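Local coordinates for beta-lactamase domain protein (Burkholderia ambifaria, PDB 5I0P) that binds two zinc ions in a metallo-beta-lactamase fold and is probably a metal-dependent hydrolase, at residues Thr67-Gly72 / Arg97-His102; Asp106-Ala111 / Ala184-Tyr189. All coordinates share one frame; numbering follows the deposited sequence.

Contact 1: residues Thr67-Gly72 / Arg97-His102. With ZN (zinc ion), chain E.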
loop_
_atom_site.group_PDB
_atom_site.type_symbol
_atom_site.label_atom_id
_atom_site.label_comp_id
_atom_site.label_asym_id
_atom_site.label_seq_id
_atom_site.Cartn_x
_atom_site.Cartn_y
_atom_site.Cartn_z
ATOM N N THR A 67 -16.666 2.511 -9.976
ATOM C CA THR A 67 -15.609 3.202 -9.263
ATOM C C THR A 67 -14.382 2.313 -9.320
ATOM O O THR A 67 -14.466 1.115 -9.024
ATOM C CB THR A 67 -15.983 3.492 -7.820
ATOM O OG1 THR A 67 -16.958 4.534 -7.811
ATOM C CG2 THR A 67 -14.731 3.976 -7.061
ATOM N N ILE A 68 -13.281 2.874 -9.795
ATOM C CA ILE A 68 -12.016 2.160 -9.841
ATOM C C ILE A 68 -11.298 2.360 -8.524
ATOM O O ILE A 68 -11.236 3.480 -8.007
ATOM C CB ILE A 68 -11.153 2.649 -11.015
ATOM C CG1 ILE A 68 -11.777 2.223 -12.348
ATOM C CG2 ILE A 68 -9.760 2.101 -10.880
ATOM C CD1 ILE A 68 -11.026 2.763 -13.543
ATOM N N VAL A 69 -10.742 1.287 -7.977
ATOM C CA VAL A 69 -9.817 1.414 -6.858
ATOM C C VAL A 69 -8.438 0.966 -7.311
ATOM O O VAL A 69 -8.183 -0.238 -7.470
ATOM C CB VAL A 69 -10.287 0.628 -5.630
ATOM C CG1 VAL A 69 -9.276 0.785 -4.463
ATOM C CG2 VAL A 69 -11.706 1.093 -5.233
ATOM N N ASP A 70 -7.537 1.947 -7.462
ATOM C CA ASP A 70 -6.123 1.768 -7.805
ATOM C C ASP A 70 -5.933 1.467 -9.291
ATOM O O ASP A 70 -6.829 0.954 -9.955
ATOM C CB ASP A 70 -5.482 0.695 -6.901
ATOM C CG ASP A 70 -5.275 1.188 -5.458
ATOM O OD1 ASP A 70 -5.434 2.397 -5.225
ATOM O OD2 ASP A 70 -4.932 0.381 -4.560
ATOM N N CYS A 71 -4.745 1.757 -9.809
ATOM C CA CYS A 71 -4.579 2.101 -11.213
ATOM C C CYS A 71 -3.569 1.273 -11.998
ATOM O O CYS A 71 -3.694 1.176 -13.224
ATOM C CB CYS A 71 -4.165 3.584 -11.299
ATOM S SG CYS A 71 -5.239 4.663 -10.369
ATOM N N GLY A 72 -2.560 0.711 -11.321
ATOM C CA GLY A 72 -1.407 0.159 -11.992
ATOM C C GLY A 72 -0.357 1.232 -12.204
ATOM O O GLY A 72 -0.606 2.428 -12.038
ATOM N N ARG A 97 -15.456 7.521 -11.249
ATOM C CA ARG A 97 -14.438 8.166 -10.437
ATOM C C ARG A 97 -13.314 7.153 -10.240
ATOM O O ARG A 97 -13.502 5.944 -10.410
ATOM C CB ARG A 97 -14.994 8.651 -9.081
ATOM C CG ARG A 97 -15.560 7.559 -8.199
ATOM C CD ARG A 97 -16.046 8.046 -6.867
ATOM N NE ARG A 97 -17.028 7.103 -6.355
ATOM C CZ ARG A 97 -17.828 7.324 -5.319
ATOM N NH1 ARG A 97 -17.754 8.482 -4.669
ATOM N NH2 ARG A 97 -18.731 6.409 -4.960
ATOM N N VAL A 98 -12.138 7.662 -9.915
ATOM C CA VAL A 98 -10.997 6.818 -9.617
ATOM C C VAL A 98 -10.592 7.068 -8.165
ATOM O O VAL A 98 -10.300 8.212 -7.772
ATOM C CB VAL A 98 -9.833 7.075 -10.578
ATOM C CG1 VAL A 98 -8.672 6.206 -10.203
ATOM C CG2 VAL A 98 -10.281 6.817 -12.016
ATOM N N LEU A 99 -10.585 6.003 -7.373
ATOM C CA LEU A 99 -10.189 6.053 -5.982
ATOM C C LEU A 99 -8.834 5.376 -5.829
ATOM O O LEU A 99 -8.590 4.336 -6.438
ATOM C CB LEU A 99 -11.253 5.375 -5.141
ATOM C CG LEU A 99 -11.281 5.673 -3.666
ATOM C CD1 LEU A 99 -12.679 5.504 -3.135
ATOM C CD2 LEU A 99 -10.298 4.707 -2.961
ATOM N N VAL A 100 -7.942 5.968 -5.035
ATOM C CA VAL A 100 -6.575 5.468 -4.880
ATOM C C VAL A 100 -6.228 5.283 -3.399
ATOM O O VAL A 100 -6.392 6.206 -2.593
ATOM C CB VAL A 100 -5.560 6.394 -5.572
ATOM C CG1 VAL A 100 -4.127 6.003 -5.181
ATOM C CG2 VAL A 100 -5.771 6.317 -7.076
ATOM N N THR A 101 -5.720 4.099 -3.050
ATOM C CA THR A 101 -5.435 3.808 -1.650
ATOM C C THR A 101 -4.256 4.625 -1.113
ATOM O O THR A 101 -4.257 5.046 0.054
ATOM C CB THR A 101 -5.177 2.299 -1.470
ATOM O OG1 THR A 101 -4.108 1.860 -2.321
ATOM C CG2 THR A 101 -6.406 1.491 -1.760
ATOM N N HIS A 102 -3.227 4.820 -1.925
ATOM C CA HIS A 102 -2.025 5.475 -1.458
ATOM C C HIS A 102 -1.141 5.703 -2.677
ATOM O O HIS A 102 -1.433 5.203 -3.768
ATOM C CB HIS A 102 -1.322 4.674 -0.349
ATOM C CG HIS A 102 -0.708 3.367 -0.776
ATOM N ND1 HIS A 102 -1.449 2.273 -1.181
ATOM C CD2 HIS A 102 0.587 2.971 -0.810
ATOM C CE1 HIS A 102 -0.641 1.266 -1.449
ATOM N NE2 HIS A 102 0.599 1.667 -1.233
HETATM ZN ZN ZN E . 2.671 0.424 -1.306
#
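Arg97 meets Thr67 across two parallel neighbouring strands of a right-handed beta-alpha-beta unit (strand 63-69, helix 76-88, strand 95-99) in the metallo-beta-lactamase fold. With CG between the backbone N and the carbonyl carbon (chi1 60°) and the chain extended from CG to NE, Arg97 brings NE to Thr67 OG1 at 3.0 Å, with the hydroxyl oxygen in the guanidinium plane and the N-H almost straight toward it (171°). Asp58 ties the pair together, forming a salt bridge with Arg97 and a hydrogen bond with Thr67. Arg97 O accepts from Ile68 N. Val98 lies beside Ile68 on the opposite face of the sheet from Leu99 and Val69, and its CG1 touches Cys71 SG; beta-branched side chains suit such extended backbone. Leu99 is bonded through both its own N, which donates to Ile68 O at 2.7 Å, and its own O, which accepts from Asp70 N at 2.8 Å. Val100 packs CG2 against Cys71 SG at 3.7 Å, the small thiol fitting between the two valines. At Thr101 the Asp70 carboxylate takes over from backbone pairing. Its OD1 takes Thr101 N and its OD2 takes Thr101 OG1, each through a syn lone pair, fixing the carboxylate's rotation; OD2 also bonds His107, a ligand of the second zinc ion. Thr101 OG1 in turn accepts from His102 ND1 at 2.9 Å, which orients the imidazole with NE2 bound to zinc at 2.4 Å.

Contact 2: residues Asp106-Ala111 / Ala184-Tyr189. With ZN (zinc ion), chain F.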
loop_
_atom_site.group_PDB
_atom_site.type_symbol
_atom_site.label_atom_id
_atom_site.label_comp_id
_atom_site.label_asym_id
_atom_site.label_seq_id
_atom_site.Cartn_x
_atom_site.Cartn_y
_atom_site.Cartn_z
ATOM N N ASP A 106 2.596 1.661 -8.158
ATOM C CA ASP A 106 1.747 0.609 -8.685
ATOM C C ASP A 106 0.267 0.876 -8.389
ATOM O O ASP A 106 -0.594 0.345 -9.105
ATOM C CB ASP A 106 2.215 -0.786 -8.186
ATOM C CG ASP A 106 2.520 -0.845 -6.671
ATOM O OD1 ASP A 106 2.167 -1.878 -6.035
ATOM O OD2 ASP A 106 3.103 0.110 -6.110
ATOM N N HIS A 107 -0.052 1.741 -7.411
ATOM C CA HIS A 107 -1.452 2.075 -7.147
ATOM C C HIS A 107 -1.920 3.329 -7.865
ATOM O O HIS A 107 -3.088 3.394 -8.270
ATOM C CB HIS A 107 -1.684 2.220 -5.649
ATOM C CG HIS A 107 -1.333 0.987 -4.887
ATOM N ND1 HIS A 107 -2.289 0.140 -4.357
ATOM C CD2 HIS A 107 -0.136 0.411 -4.628
ATOM C CE1 HIS A 107 -1.692 -0.873 -3.755
ATOM N NE2 HIS A 107 -0.388 -0.730 -3.902
ATOM N N PHE A 108 -0.995 4.259 -8.134
ATOM C CA PHE A 108 -1.290 5.636 -8.482
ATOM C C PHE A 108 -0.831 6.017 -9.875
ATOM O O PHE A 108 -1.317 7.019 -10.399
ATOM C CB PHE A 108 -0.603 6.569 -7.475
ATOM C CG PHE A 108 -1.015 8.002 -7.547
ATOM C CD1 PHE A 108 -2.344 8.368 -7.659
ATOM C CD2 PHE A 108 -0.053 9.010 -7.431
ATOM C CE1 PHE A 108 -2.723 9.727 -7.688
ATOM C CE2 PHE A 108 -0.414 10.359 -7.417
ATOM C CZ PHE A 108 -1.763 10.712 -7.559
ATOM N N GLY A 109 0.051 5.226 -10.493
ATOM C CA GLY A 109 0.687 5.640 -11.737
ATOM C C GLY A 109 -0.286 6.029 -12.840
ATOM O O GLY A 109 -0.092 7.046 -13.522
ATOM N N LEU A 110 -1.336 5.220 -13.053
ATOM C CA LEU A 110 -2.256 5.447 -14.168
ATOM C C LEU A 110 -3.486 6.253 -13.766
ATOM O O LEU A 110 -4.493 6.244 -14.492
ATOM C CB LEU A 110 -2.692 4.126 -14.797
ATOM C CG LEU A 110 -1.638 3.576 -15.721
ATOM C CD1 LEU A 110 -2.120 2.270 -16.301
ATOM C CD2 LEU A 110 -1.383 4.587 -16.788
ATOM N N ALA A 111 -3.433 6.917 -12.613
ATOM C CA ALA A 111 -4.588 7.656 -12.134
ATOM C C ALA A 111 -4.976 8.770 -13.107
ATOM O O ALA A 111 -6.154 8.890 -13.495
ATOM C CB ALA A 111 -4.304 8.196 -10.736
ATOM N N ALA A 184 2.335 11.518 -14.937
ATOM C CA ALA A 184 1.412 12.632 -14.829
ATOM C C ALA A 184 0.550 12.366 -13.604
ATOM O O ALA A 184 0.279 11.215 -13.258
ATOM C CB ALA A 184 0.536 12.796 -16.090
ATOM N N VAL A 185 0.101 13.438 -12.967
ATOM C CA VAL A 185 -0.738 13.300 -11.780
ATOM C C VAL A 185 -1.991 14.139 -12.006
ATOM O O VAL A 185 -1.908 15.206 -12.625
ATOM C CB VAL A 185 0.030 13.716 -10.514
ATOM C CG1 VAL A 185 -0.819 13.571 -9.314
ATOM C CG2 VAL A 185 1.230 12.841 -10.319
ATOM N N PRO A 186 -3.172 13.685 -11.599
ATOM C CA PRO A 186 -4.351 14.531 -11.726
ATOM C C PRO A 186 -4.158 15.811 -10.934
ATOM O O PRO A 186 -3.720 15.761 -9.771
ATOM C CB PRO A 186 -5.475 13.673 -11.131
ATOM C CG PRO A 186 -4.965 12.284 -11.197
ATOM C CD PRO A 186 -3.497 12.392 -10.974
ATOM N N PRO A 187 -4.450 16.966 -11.546
ATOM C CA PRO A 187 -4.241 18.262 -10.893
ATOM C C PRO A 187 -5.309 18.642 -9.888
ATOM O O PRO A 187 -5.242 19.745 -9.349
ATOM C CB PRO A 187 -4.252 19.232 -12.066
ATOM C CG PRO A 187 -5.154 18.588 -13.056
ATOM C CD PRO A 187 -5.033 17.108 -12.891
ATOM N N ARG A 188 -6.317 17.802 -9.673
ATOM C CA ARG A 188 -7.373 18.050 -8.701
ATOM C C ARG A 188 -7.709 16.738 -8.030
ATOM O O ARG A 188 -7.488 15.671 -8.593
ATOM C CB ARG A 188 -8.663 18.568 -9.363
ATOM C CG ARG A 188 -8.535 19.850 -10.046
ATOM C CD ARG A 188 -9.724 20.095 -10.930
ATOM N NE ARG A 188 -9.646 21.467 -11.395
ATOM C CZ ARG A 188 -8.877 21.877 -12.394
ATOM N NH1 ARG A 188 -8.124 21.007 -13.051
ATOM N NH2 ARG A 188 -8.863 23.163 -12.727
ATOM N N TYR A 189 -8.338 16.822 -6.871
ATOM C CA TYR A 189 -8.756 15.595 -6.224
ATOM C C TYR A 189 -9.900 15.900 -5.280
ATOM O O TYR A 189 -10.131 17.046 -4.918
ATOM C CB TYR A 189 -7.575 14.931 -5.494
ATOM C CG TYR A 189 -7.273 15.507 -4.142
ATOM C CD1 TYR A 189 -6.926 16.836 -4.006
ATOM C CD2 TYR A 189 -7.286 14.710 -3.004
ATOM C CE1 TYR A 189 -6.621 17.363 -2.774
ATOM C CE2 TYR A 189 -6.994 15.221 -1.771
ATOM C CZ TYR A 189 -6.662 16.555 -1.666
ATOM O OH TYR A 189 -6.381 17.101 -0.462
HETATM ZN ZN ZN F . 1.431 -2.061 -3.480
HETATM O O HOH W 1 -1.642 9.440 -11.681
#
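Phe108 O and Ala184 O lie on either side of one water, 2.8 Å from Phe108 O and 3.1 Å from Ala184 O, which is placed to bond with either carbonyl. The same Phe108 carbonyl accepts from Ala111 N at 3.1 Å, closing a type I beta turn from Phe108 to Ala111, so the water lies between this turn and the loop 184-189, where no direct hydrogen bond spans the two segments. The water also sits over the centre of the Phe108 ring, 4.1 Å above its plane. That ring carries the apolar part of the contact. With CG anti to the backbone N (chi1 -169°), it extends toward the loop and presents its far end: CZ meets Val185 CG1 at 3.5 Å, the two side chains crossing at about a right angle, and comes tip to tip with Pro186, whose CD is 4.2 Å away. A long, flat phenylalanine suits this place because its CZ reaches both Val185 and Pro186, while the compact, rigid proline packs beside it and brings its CG to 4.2 Å from Ala111 CB. The small alanine lets the proline ring come close to the start of helix 111-115. At the other end of 106-111, Asp106 OD1 and His107 NE2 bind one zinc ion, whose site Asp232 and His277 complete. Around the contact, strand 126-130 lines Phe108 and Pro186 through Leu127, helix 131-141 packs on Val185 through Tyr134, Cys138 and Ala141, and helix 76-88 meets Leu110.

Overall arrangement
Contact 1 and contact 2 follow each other along the chain, their centres about 9 Å apart, and between them they reach both zinc ions: His102 of contact 1 binds one, Asp106 and His107 of contact 2 bind the other, and Asp232 is shared by the two metals. Asp70 connects them directly, its OD2 lying 2.7 Å from His107 ND1 in a probable hydrogen bond, consistent with a second-shell carboxylate in contact 1 orienting a ligand in contact 2. A second link is Gly72 O to Leu110 N at 3.1 Å, also probably a hydrogen bond. The 184-189 loop packs at the end of 106-111 remote from the metals.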